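Local atomic coordinates of lysozyme inhibitor LprI-like N-terminal domain-containing protein (Burkholderia thailandensis, PDB entry 6AR7), a protein that is of unknown function but belongs to the LprI family and may therefore act as a lysozyme inhibitor. Residues D208-G211 with A212-T216. Residues are numbered along the deposited sequence; the frame is centred on the assembly and turned at random.
Sequences DLIG and ARVAT
Val214 sets its CG2 methyl against the carbonyl oxygen of Ile210, one turn back along the same alpha helix, with CG2 3.3 Å from Ile210 O. The torsion accounts for this: CG1 stands anti to the backbone N (chi1 170°), which leaves CG2 beside that nitrogen and directed at the preceding turn. The same methyl approaches CG2 of Ile210 at 4.3 Å, a loose apolar touch between i and i+4 side chains on one flank of helix 203-223. Regular i to i+4 bonding across residues 208-215 identifies the motif, since four successive amides, from Ala212 to Ala215, each donate to the carbonyl four residues earlier. Val214 N to Ile210 O is short, 2.8 Å, and its C=O...N angle of 163° shows the donor almost in line with the carbonyl. Ala212 N reaches Asp208 O at an equal 2.8 Å, yet lies tilted 29° from the carbonyl plane. Arg213 N to Leu209 O is longer, at 3.2 Å.

Within the all-helical fold, Ile210 and Val214 face helix 155-174, where Ile210 meets Cys157 and Ala160 and Val214 meets Met164. Leu209 instead packs on Phe193 and Met197 of helix 180-197. The buried Arg213 starts with CG anti to N, bends at chi2, and carries its guanidinium away from residues 208-211; NH1 forms a salt bridge with Glu93 and NE a hydrogen bond with Gln187, tying three helices together through one side chain. These partners satisfy charge and polarity that would probably be costly to bury alone. At the root of that side chain, Arg213 CB rests 3.5 Å from Ile210 O, the same carbonyl oxygen that accepts Val214 N.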
loop_
_atom_site.group_PDB
_atom_site.type_symbol
_atom_site.label_atom_id
_atom_site.label_comp_id
_atom_site.label_asym_id
_atom_site.label_seq_id
_atom_site.Cartn_x
_atom_site.Cartn_y
_atom_site.Cartn_z
ATOM N N ASP A 208 5.278 2.499 10.110
ATOM C CA ASP A 208 5.504 2.808 8.697
ATOM C C ASP A 208 4.263 2.556 7.844
ATOM O O ASP A 208 4.052 3.262 6.851
ATOM C CB ASP A 208 6.697 2.012 8.172
ATOM C CG ASP A 208 8.014 2.499 8.760
ATOM O OD1 ASP A 208 8.056 3.677 9.194
ATOM O OD2 ASP A 208 8.996 1.717 8.785
ATOM N N LEU A 209 3.434 1.571 8.208
ATOM C CA LEU A 209 2.146 1.406 7.543
ATOM C C LEU A 209 1.316 2.676 7.649
ATOM O O LEU A 209 0.719 3.123 6.660
ATOM C CB LEU A 209 1.362 0.239 8.144
ATOM C CG LEU A 209 1.645 -1.194 7.700
ATOM C CD1 LEU A 209 0.859 -2.175 8.586
ATOM C CD2 LEU A 209 1.359 -1.413 6.200
ATOM N N ILE A 210 1.242 3.255 8.853
ATOM C CA ILE A 210 0.495 4.506 9.030
ATOM C C ILE A 210 1.169 5.643 8.271
ATOM O O ILE A 210 0.501 6.444 7.603
ATOM C CB ILE A 210 0.350 4.858 10.523
ATOM C CG1 ILE A 210 -0.296 3.711 11.307
ATOM C CG2 ILE A 210 -0.464 6.140 10.677
ATOM C CD1 ILE A 210 -0.198 3.858 12.832
ATOM N N GLY A 211 2.498 5.750 8.380
ATOM C CA GLY A 211 3.197 6.828 7.695
ATOM C C GLY A 211 2.991 6.781 6.190
ATOM O O GLY A 211 2.884 7.821 5.538
ATOM N N ALA A 212 2.917 5.567 5.622
ATOM C CA ALA A 212 2.631 5.431 4.194
ATOM C C ALA A 212 1.234 5.939 3.864
ATOM O O ALA A 212 1.042 6.627 2.855
ATOM C CB ALA A 212 2.776 3.976 3.751
ATOM N N ARG A 213 0.249 5.633 4.716
ATOM C CA ARG A 213 -1.087 6.162 4.487
ATOM C C ARG A 213 -1.116 7.684 4.661
ATOM O O ARG A 213 -1.815 8.381 3.914
ATOM C CB ARG A 213 -2.089 5.472 5.416
ATOM C CG ARG A 213 -3.561 5.827 5.122
ATOM C CD ARG A 213 -3.942 5.509 3.686
ATOM N NE ARG A 213 -5.387 5.657 3.457
ATOM C CZ ARG A 213 -5.967 5.597 2.257
ATOM N NH1 ARG A 213 -5.226 5.393 1.180
ATOM N NH2 ARG A 213 -7.287 5.740 2.129
ATOM N N VAL A 214 -0.349 8.222 5.616
ATOM C CA VAL A 214 -0.249 9.682 5.757
ATOM C C VAL A 214 0.167 10.321 4.430
ATOM O O VAL A 214 -0.425 11.314 3.976
ATOM C CB VAL A 214 0.740 10.064 6.877
ATOM C CG1 VAL A 214 1.011 11.552 6.836
ATOM C CG2 VAL A 214 0.219 9.685 8.285
ATOM N N ALA A 215 1.208 9.767 3.802
ATOM C CA ALA A 215 1.741 10.339 2.567
ATOM C C ALA A 215 0.720 10.285 1.432
ATOM O O ALA A 215 0.592 11.238 0.656
ATOM C CB ALA A 215 3.030 9.614 2.178
ATOM N N THR A 216 -0.024 9.185 1.324
ATOM C CA THR A 216 -1.071 9.105 0.314
ATOM C C THR A 216 -2.133 10.183 0.534
ATOM O O THR A 216 -2.478 10.926 -0.391
ATOM C CB THR A 216 -1.716 7.714 0.327
ATOM O OG1 THR A 216 -0.738 6.699 0.019
ATOM C CG2 THR A 216 -2.845 7.653 -0.687
#